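Local coordinates for leucine-rich repeat protein (Bacteroides thetaiotaomicron, PDB 4ECN) that is of unknown function but probably binds other proteins outside the cell, through a leucine-rich-repeat solenoid that follows two N-terminal beta domains, at residues 72-77 / 118-123; 135-140 / 176-181; 823-828 / 840-845. All coordinates share one frame; numbering follows the deposited sequence.

Contact 1: residues 72-77 / 118-123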
loop_
_atom_site.group_PDB
_atom_site.type_symbol
_atom_site.label_atom_id
_atom_site.label_comp_id
_atom_site.label_asym_id
_atom_site.label_seq_id
_atom_site.Cartn_x
_atom_site.Cartn_y
_atom_site.Cartn_z
ATOM N N GLY A 72 4.108 22.608 52.222
ATOM C CA GLY A 72 3.722 23.580 53.236
ATOM C C GLY A 72 4.556 24.844 53.243
ATOM O O GLY A 72 4.887 25.354 54.318
ATOM N N LEU A 73 4.914 25.352 52.041
ATOM C CA LEU A 73 5.694 26.586 51.855
ATOM C C LEU A 73 5.093 27.397 50.708
ATOM O O LEU A 73 4.913 26.857 49.611
ATOM C CB LEU A 73 7.189 26.302 51.609
ATOM C CG LEU A 73 7.992 25.680 52.765
ATOM C CD1 LEU A 73 9.221 24.955 52.253
ATOM C CD2 LEU A 73 8.333 26.710 53.855
ATOM N N ARG A 74 4.722 28.676 50.997
ATOM C CA ARG A 74 4.084 29.610 50.062
ATOM C C ARG A 74 4.901 30.901 49.943
ATOM O O ARG A 74 5.364 31.442 50.938
ATOM C CB ARG A 74 2.643 29.922 50.504
ATOM C CG ARG A 74 1.856 30.831 49.548
ATOM C CD ARG A 74 0.598 31.412 50.177
ATOM N NE ARG A 74 0.836 31.948 51.526
ATOM C CZ ARG A 74 1.317 33.161 51.796
ATOM N NH1 ARG A 74 1.618 34.000 50.809
ATOM N NH2 ARG A 74 1.509 33.540 53.053
ATOM N N SER A 75 5.043 31.396 48.714
ATOM C CA SER A 75 5.811 32.589 48.369
ATOM C C SER A 75 5.025 33.893 48.563
ATOM O O SER A 75 3.803 33.925 48.368
ATOM C CB SER A 75 6.249 32.494 46.910
ATOM O OG SER A 75 6.809 33.695 46.408
ATOM N N ASP A 76 5.765 34.984 48.886
ATOM C CA ASP A 76 5.253 36.355 48.978
ATOM C C ASP A 76 4.739 36.819 47.603
ATOM O O ASP A 76 5.173 36.275 46.580
ATOM C CB ASP A 76 6.363 37.322 49.475
ATOM C CG ASP A 76 6.711 37.370 50.963
ATOM O OD1 ASP A 76 5.787 37.234 51.796
ATOM O OD2 ASP A 76 7.872 37.717 51.289
ATOM N N LYS A 77 3.834 37.818 47.565
ATOM C CA LYS A 77 3.326 38.363 46.295
ATOM C C LYS A 77 4.464 38.961 45.473
ATOM O O LYS A 77 5.333 39.639 46.025
ATOM C CB LYS A 77 2.249 39.447 46.526
ATOM C CG LYS A 77 0.789 39.005 46.546
ATOM C CD LYS A 77 -0.110 40.260 46.688
ATOM C CE LYS A 77 -1.598 39.987 46.576
ATOM N NZ LYS A 77 -2.399 41.241 46.472
ATOM N N LEU A 118 -4.244 37.943 40.749
ATOM C CA LEU A 118 -3.364 37.212 41.640
ATOM C C LEU A 118 -3.358 35.783 41.211
ATOM O O LEU A 118 -4.359 35.075 41.340
ATOM C CB LEU A 118 -3.729 37.356 43.123
ATOM C CG LEU A 118 -2.949 36.473 44.131
ATOM C CD1 LEU A 118 -1.423 36.701 44.055
ATOM C CD2 LEU A 118 -3.417 36.747 45.547
ATOM N N LEU A 119 -2.221 35.382 40.658
ATOM C CA LEU A 119 -1.955 34.046 40.163
ATOM C C LEU A 119 -1.218 33.245 41.210
ATOM O O LEU A 119 -0.356 33.781 41.891
ATOM C CB LEU A 119 -1.122 34.162 38.871
ATOM C CG LEU A 119 -0.562 32.885 38.250
ATOM C CD1 LEU A 119 -1.649 32.043 37.649
ATOM C CD2 LEU A 119 0.454 33.213 37.201
ATOM N N GLU A 120 -1.559 31.969 41.346
ATOM C CA GLU A 120 -0.833 31.080 42.240
ATOM C C GLU A 120 -0.256 29.978 41.406
ATOM O O GLU A 120 -1.009 29.199 40.812
ATOM C CB GLU A 120 -1.701 30.548 43.382
ATOM C CG GLU A 120 -0.891 29.837 44.456
ATOM C CD GLU A 120 -1.717 29.299 45.608
ATOM O OE1 GLU A 120 -2.474 28.320 45.397
ATOM O OE2 GLU A 120 -1.585 29.843 46.729
ATOM N N LYS A 121 1.079 29.954 41.286
ATOM C CA LYS A 121 1.751 28.944 40.473
ATOM C C LYS A 121 2.191 27.784 41.349
ATOM O O LYS A 121 2.748 27.954 42.436
ATOM C CB LYS A 121 2.946 29.523 39.685
ATOM C CG LYS A 121 3.579 28.562 38.662
ATOM C CD LYS A 121 2.726 28.373 37.396
ATOM C CE LYS A 121 3.227 27.279 36.492
ATOM N NZ LYS A 121 2.972 25.925 37.065
ATOM N N ALA A 122 1.898 26.597 40.861
ATOM C CA ALA A 122 2.268 25.354 41.491
ATOM C C ALA A 122 3.655 24.926 41.011
ATOM O O ALA A 122 3.867 24.668 39.811
ATOM C CB ALA A 122 1.228 24.285 41.174
ATOM N N LEU A 123 4.607 24.894 41.942
ATOM C CA LEU A 123 5.936 24.409 41.637
ATOM C C LEU A 123 6.076 23.020 42.236
ATOM O O LEU A 123 5.987 22.879 43.457
ATOM C CB LEU A 123 7.036 25.366 42.133
ATOM C CG LEU A 123 7.218 26.679 41.372
ATOM C CD1 LEU A 123 8.290 27.522 42.020
ATOM C CD2 LEU A 123 7.557 26.439 39.904
#

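Contact 2: residues 135-140 / 176-181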
loop_
_atom_site.group_PDB
_atom_site.type_symbol
_atom_site.label_atom_id
_atom_site.label_comp_id
_atom_site.label_asym_id
_atom_site.label_seq_id
_atom_site.Cartn_x
_atom_site.Cartn_y
_atom_site.Cartn_z
ATOM N N PHE A 135 28.158 27.308 29.717
ATOM C CA PHE A 135 28.993 26.840 28.617
ATOM C C PHE A 135 30.056 27.862 28.252
ATOM O O PHE A 135 29.909 29.060 28.522
ATOM C CB PHE A 135 28.116 26.516 27.394
ATOM C CG PHE A 135 27.138 25.413 27.711
ATOM C CD1 PHE A 135 27.507 24.078 27.586
ATOM C CD2 PHE A 135 25.885 25.704 28.237
ATOM C CE1 PHE A 135 26.626 23.061 27.941
ATOM C CE2 PHE A 135 25.003 24.681 28.583
ATOM C CZ PHE A 135 25.374 23.374 28.420
ATOM N N LYS A 136 31.143 27.356 27.668
ATOM C CA LYS A 136 32.280 28.110 27.184
ATOM C C LYS A 136 32.578 27.612 25.788
ATOM O O LYS A 136 33.015 26.459 25.598
ATOM C CB LYS A 136 33.465 27.960 28.138
ATOM C CG LYS A 136 34.756 28.650 27.721
ATOM C CD LYS A 136 35.913 28.034 28.517
ATOM C CE LYS A 136 37.278 28.611 28.247
ATOM N NZ LYS A 136 37.414 29.976 28.811
ATOM N N LEU A 137 32.245 28.464 24.807
ATOM C CA LEU A 137 32.444 28.229 23.378
ATOM C C LEU A 137 33.924 28.430 23.051
ATOM O O LEU A 137 34.496 29.440 23.441
ATOM C CB LEU A 137 31.547 29.158 22.544
ATOM C CG LEU A 137 30.062 28.825 22.412
ATOM C CD1 LEU A 137 29.295 29.033 23.725
ATOM C CD2 LEU A 137 29.426 29.706 21.354
ATOM N N SER A 138 34.545 27.458 22.374
ATOM C CA SER A 138 35.973 27.478 22.074
ATOM C C SER A 138 36.266 27.035 20.646
ATOM O O SER A 138 35.543 26.179 20.129
ATOM C CB SER A 138 36.693 26.540 23.039
ATOM O OG SER A 138 36.170 26.593 24.360
ATOM N N LYS A 139 37.348 27.567 20.026
ATOM C CA LYS A 139 37.776 27.164 18.678
ATOM C C LYS A 139 38.465 25.790 18.711
ATOM O O LYS A 139 39.422 25.604 19.459
ATOM C CB LYS A 139 38.722 28.195 18.045
ATOM C CG LYS A 139 38.120 29.547 17.713
ATOM C CD LYS A 139 39.120 30.358 16.883
ATOM C CE LYS A 139 38.625 31.731 16.497
ATOM N NZ LYS A 139 39.592 32.448 15.621
ATOM N N GLU A 140 37.967 24.834 17.910
ATOM C CA GLU A 140 38.484 23.459 17.772
ATOM C C GLU A 140 38.681 23.161 16.286
ATOM O O GLU A 140 38.079 23.837 15.443
ATOM C CB GLU A 140 37.525 22.431 18.433
ATOM C CG GLU A 140 38.092 21.025 18.623
ATOM C CD GLU A 140 37.165 19.864 18.289
ATOM O OE1 GLU A 140 36.921 19.636 17.081
ATOM O OE2 GLU A 140 36.748 19.133 19.219
HETATM N N MSE A 176 20.429 30.035 23.635
HETATM C CA MSE A 176 21.198 30.624 24.732
HETATM C C MSE A 176 22.010 31.821 24.225
HETATM O O MSE A 176 22.633 31.709 23.161
HETATM C CB MSE A 176 22.117 29.588 25.383
HETATM C CG MSE A 176 21.373 28.445 26.096
HETATM SE SE MSE A 176 22.591 27.140 26.904
HETATM C CE MSE A 176 23.551 26.615 25.307
ATOM N N LYS A 177 21.996 32.969 24.976
ATOM C CA LYS A 177 22.729 34.171 24.571
ATOM C C LYS A 177 24.215 34.032 24.913
ATOM O O LYS A 177 24.595 33.828 26.068
ATOM C CB LYS A 177 22.155 35.455 25.191
ATOM C CG LYS A 177 22.721 36.722 24.551
ATOM C CD LYS A 177 22.382 37.986 25.322
ATOM C CE LYS A 177 23.203 39.183 24.879
ATOM N NZ LYS A 177 24.655 39.045 25.217
ATOM N N VAL A 178 25.038 34.167 23.876
ATOM C CA VAL A 178 26.490 34.075 23.911
ATOM C C VAL A 178 27.045 35.469 24.241
ATOM O O VAL A 178 26.836 36.413 23.474
ATOM C CB VAL A 178 27.021 33.515 22.554
ATOM C CG1 VAL A 178 28.535 33.472 22.520
ATOM C CG2 VAL A 178 26.447 32.129 22.250
ATOM N N THR A 179 27.722 35.599 25.394
ATOM C CA THR A 179 28.335 36.847 25.866
ATOM C C THR A 179 29.855 36.789 25.526
ATOM O O THR A 179 30.632 36.097 26.199
ATOM C CB THR A 179 28.020 37.032 27.360
ATOM O OG1 THR A 179 26.604 37.150 27.508
ATOM C CG2 THR A 179 28.689 38.240 27.957
ATOM N N TYR A 180 30.250 37.490 24.443
ATOM C CA TYR A 180 31.626 37.518 23.952
ATOM C C TYR A 180 32.332 38.783 24.445
ATOM O O TYR A 180 32.014 39.881 23.986
ATOM C CB TYR A 180 31.672 37.415 22.399
ATOM C CG TYR A 180 33.068 37.513 21.813
ATOM C CD1 TYR A 180 33.994 36.484 21.983
ATOM C CD2 TYR A 180 33.474 38.642 21.107
ATOM C CE1 TYR A 180 35.299 36.590 21.489
ATOM C CE2 TYR A 180 34.776 38.758 20.606
ATOM C CZ TYR A 180 35.680 37.723 20.786
ATOM O OH TYR A 180 36.951 37.821 20.271
ATOM N N LYS A 181 33.291 38.616 25.388
ATOM C CA LYS A 181 34.112 39.696 25.964
ATOM C C LYS A 181 35.558 39.608 25.421
ATOM O O LYS A 181 36.141 38.511 25.386
ATOM C CB LYS A 181 34.096 39.648 27.506
#

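Contact 3: residues 823-828 / 840-845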
loop_
_atom_site.group_PDB
_atom_site.type_symbol
_atom_site.label_atom_id
_atom_site.label_comp_id
_atom_site.label_asym_id
_atom_site.label_seq_id
_atom_site.Cartn_x
_atom_site.Cartn_y
_atom_site.Cartn_z
ATOM N N GLU A 823 -25.337 -52.195 -9.524
ATOM C CA GLU A 823 -23.875 -52.259 -9.511
ATOM C C GLU A 823 -23.297 -52.375 -8.104
ATOM O O GLU A 823 -23.753 -51.701 -7.172
ATOM C CB GLU A 823 -23.238 -51.028 -10.166
ATOM C CG GLU A 823 -23.420 -50.920 -11.657
ATOM C CD GLU A 823 -22.424 -49.960 -12.264
ATOM O OE1 GLU A 823 -21.277 -50.382 -12.524
ATOM O OE2 GLU A 823 -22.791 -48.788 -12.495
ATOM N N LYS A 824 -22.259 -53.210 -7.973
ATOM C CA LYS A 824 -21.458 -53.358 -6.763
ATOM C C LYS A 824 -20.452 -52.202 -6.795
ATOM O O LYS A 824 -19.705 -52.061 -7.772
ATOM C CB LYS A 824 -20.809 -54.764 -6.725
ATOM C CG LYS A 824 -19.985 -55.093 -5.483
ATOM C CD LYS A 824 -19.221 -56.430 -5.622
ATOM C CE LYS A 824 -18.434 -56.777 -4.369
ATOM N NZ LYS A 824 -17.555 -57.965 -4.539
ATOM N N LEU A 825 -20.519 -51.310 -5.796
ATOM C CA LEU A 825 -19.632 -50.146 -5.760
ATOM C C LEU A 825 -18.204 -50.570 -5.581
ATOM O O LEU A 825 -17.921 -51.544 -4.877
ATOM C CB LEU A 825 -19.997 -49.132 -4.668
ATOM C CG LEU A 825 -21.335 -48.429 -4.781
ATOM C CD1 LEU A 825 -21.564 -47.543 -3.579
ATOM C CD2 LEU A 825 -21.447 -47.620 -6.072
ATOM N N THR A 826 -17.305 -49.845 -6.242
ATOM C CA THR A 826 -15.889 -50.144 -6.172
ATOM C C THR A 826 -15.251 -49.234 -5.131
ATOM O O THR A 826 -15.740 -48.113 -4.926
ATOM C CB THR A 826 -15.221 -50.018 -7.559
ATOM O OG1 THR A 826 -15.352 -48.683 -8.077
ATOM C CG2 THR A 826 -15.732 -51.058 -8.548
ATOM N N PRO A 827 -14.169 -49.694 -4.450
ATOM C CA PRO A 827 -13.501 -48.815 -3.476
ATOM C C PRO A 827 -12.677 -47.741 -4.170
ATOM O O PRO A 827 -12.221 -46.796 -3.519
ATOM C CB PRO A 827 -12.608 -49.777 -2.683
ATOM C CG PRO A 827 -12.352 -50.914 -3.586
ATOM C CD PRO A 827 -13.486 -51.007 -4.561
ATOM N N GLN A 828 -12.470 -47.908 -5.492
ATOM C CA GLN A 828 -11.688 -47.021 -6.347
ATOM C C GLN A 828 -12.429 -45.682 -6.555
ATOM O O GLN A 828 -11.811 -44.626 -6.432
ATOM C CB GLN A 828 -11.381 -47.705 -7.688
ATOM C CG GLN A 828 -10.368 -48.855 -7.600
ATOM C CD GLN A 828 -10.918 -50.179 -7.118
ATOM O OE1 GLN A 828 -11.945 -50.676 -7.598
ATOM N NE2 GLN A 828 -10.171 -50.835 -6.235
ATOM N N ILE A 840 -34.116 -43.860 -4.103
ATOM C CA ILE A 840 -32.933 -44.685 -4.360
ATOM C C ILE A 840 -33.020 -45.972 -3.510
ATOM O O ILE A 840 -33.552 -45.973 -2.394
ATOM C CB ILE A 840 -31.582 -43.929 -4.134
ATOM C CG1 ILE A 840 -30.445 -44.533 -4.995
ATOM C CG2 ILE A 840 -31.186 -43.825 -2.650
ATOM C CD1 ILE A 840 -29.175 -43.635 -5.154
ATOM N N SER A 841 -32.514 -47.058 -4.091
ATOM C CA SER A 841 -32.396 -48.383 -3.510
ATOM C C SER A 841 -31.021 -48.913 -3.893
ATOM O O SER A 841 -30.824 -49.324 -5.041
ATOM C CB SER A 841 -33.533 -49.279 -3.994
ATOM O OG SER A 841 -33.544 -50.529 -3.327
ATOM N N ILE A 842 -30.043 -48.808 -2.972
ATOM C CA ILE A 842 -28.668 -49.233 -3.242
ATOM C C ILE A 842 -28.074 -50.005 -2.019
ATOM O O ILE A 842 -28.442 -49.742 -0.869
ATOM C CB ILE A 842 -27.827 -47.984 -3.601
ATOM C CG1 ILE A 842 -26.502 -48.365 -4.298
ATOM C CG2 ILE A 842 -27.636 -47.023 -2.385
ATOM C CD1 ILE A 842 -25.616 -47.173 -4.753
ATOM N N ASP A 843 -27.169 -50.972 -2.296
ATOM C CA ASP A 843 -26.464 -51.762 -1.280
ATOM C C ASP A 843 -24.968 -51.404 -1.321
ATOM O O ASP A 843 -24.308 -51.543 -2.365
ATOM C CB ASP A 843 -26.694 -53.267 -1.468
ATOM C CG ASP A 843 -26.165 -54.117 -0.321
ATOM O OD1 ASP A 843 -24.932 -54.116 -0.099
ATOM O OD2 ASP A 843 -26.979 -54.827 0.319
ATOM N N VAL A 844 -24.447 -50.938 -0.179
ATOM C CA VAL A 844 -23.069 -50.462 -0.101
ATOM C C VAL A 844 -22.155 -51.431 0.715
ATOM O O VAL A 844 -21.071 -51.013 1.136
ATOM C CB VAL A 844 -23.032 -49.030 0.489
ATOM C CG1 VAL A 844 -23.754 -48.046 -0.426
ATOM C CG2 VAL A 844 -23.608 -48.981 1.902
ATOM N N THR A 845 -22.539 -52.725 0.852
ATOM C CA THR A 845 -21.760 -53.739 1.578
ATOM C C THR A 845 -20.311 -53.801 1.038
ATOM O O THR A 845 -19.369 -53.835 1.835
ATOM C CB THR A 845 -22.454 -55.115 1.468
ATOM O OG1 THR A 845 -23.748 -55.027 2.060
ATOM C CG2 THR A 845 -21.679 -56.244 2.136
HETATM O O HOH W 1 -25.855 -52.506 -5.128
#

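Contact 1: residues 72-77 / 118-123
K77 and L118 meet at the surface, where the lysine's aliphatic chain crosses the leucine at about a right angle. CE of K77 lies 3.9 Å from CD2 of L118, and CG of K77 is 4.1 Å from L118 CD1, so the methylenes lie over both branches of the fork. L118 holds its CG anti to the backbone N (chi1 173°), which turns the two methyls toward the lysine, while K77 runs extended beyond CG to carry its ammonium past them. That amine also makes a cation-pi contact with Y12.

Further along the same strands, R74 CD comes within 4.4 Å of E120 OE2. The charges themselves stay apart: R74 NE is 5.8 Å from E120 OE2, so any attraction is probably weak and at long range. The stronger partner of E120 OE2 is Q14.

Y12 and Q14 belong to strand 10-18, which pairs antiparallel with 73-81 on one edge and parallel with 118-124 on the other. The contact therefore spans a whole strand of the first DUF4458 domain, a family in the transthyretin clan, and the side chains meet across it without any direct backbone pairing.

The far edge of 73-81 is fixed by strand 54-63, where N62 ND2 donates to both R74 O and D76 OD1. S75 OG donates to D76 O at 3.1 Å, in the carbonyl plane and on a lone pair, a local bond just before K77. On the other strand, K121 NZ bonds A122 O at 3.1 Å and forms a salt bridge with D108.

Contact 2: residues 135-140 / 176-181
F135 and M176 both set CG anti to their carbonyl carbon (chi1 -62° and -65°), and M176, a selenomethionine in this crystal, then bends at chi3 (-58°) to bring its selenium and methyl up to the ring. SE of M176 lies 3.8 Å from F135 CE2, and M176 CE is 3.9 Å from F135 CD2. The selenium comes in obliquely, 4.7 Å from the F135 ring centroid, and the two side chains cross at about a right angle: a Met-aromatic contact. Two residues on along each strand, L137 puts CD2 against both branches of V178, 3.9 Å from V178 CG2 and 4.0 Å from V178 CG1.

Between the two segments runs strand 202-212, antiparallel to both 130-139 and 170-179. Its A203 and C205, bonded to L137 and F135 through the backbone, are small residues over which the larger neighbours meet, in the interior of the second DUF4458 domain. Without the ring, as with an alanine at F135, the selenium would probably lose its aromatic partner and a gap open beside V160, A255 and V257.

All four side chains are buried and apolar, so the contact rests on dispersion and hydrophobic burial, to which the oblique selenium-aromatic approach probably adds a little.

Contact 3: residues 823-828 / 840-845
L825 points into the interior toward V844 and I842, its CG anti to the carbonyl carbon (chi1 -64°). From CB the side chain runs to CG, which sits 4.5 Å from I842 CD1, and there it forks. CD1 does most of the touching: it is 3.9 Å from CG1 of V844 and 4.2 Å from CD1 of I842. The other branch, CD2, keeps a looser 4.4 Å from the same I842 CD1, so the end of the isoleucine faces the whole fork, while V844 lies side by side with the leucine and points the same way. Y856 also packs on L825.

The loop 823-828 leads into strand 831-833. Strand 841-843 pairs in parallel with 865-867, and S841 is backbone-bonded to R819 and V821, just before the loop, consistent with neighbouring turns of the leucine-rich-repeat solenoid packing on each other near its C-terminal end.

Beside the apolar patch, a water donates to E823 O at 3.0 Å and accepts a weak bond from D843 N. Around V844 the chain makes an Asx turn: D843 OD1 takes T845 N at 2.9 Å, and its syn lone pair takes T845 OG1.

Chemically, the direct touch is aliphatic dispersion among three buried residues, and the backbone beside it is joined at most loosely, through one water with a weak second bond.

The three contacts come in series along the chain, none nested in another. Contacts 1 and 2 sit in successive DUF4458 domains, their centres 36 Å apart and nearest atoms about 20 Å; strand 118-124 of the first is followed directly by strand 130-139 of the second. Their sheets share a pairing pattern, yet the middle strand differs: contact 1 bridges over 10-18, the counterpart of 130-139, whereas contact 2 bridges over 202-212, the counterpart of 73-81. Contact 3 lies on the opposite side of the chain's centre, its centre 98 Å from that of contact 1 and 101 Å from that of contact 2, with most of the repeat solenoid between. Together they sample both ends of an elongated molecule, two beta domains and the solenoid's final turns.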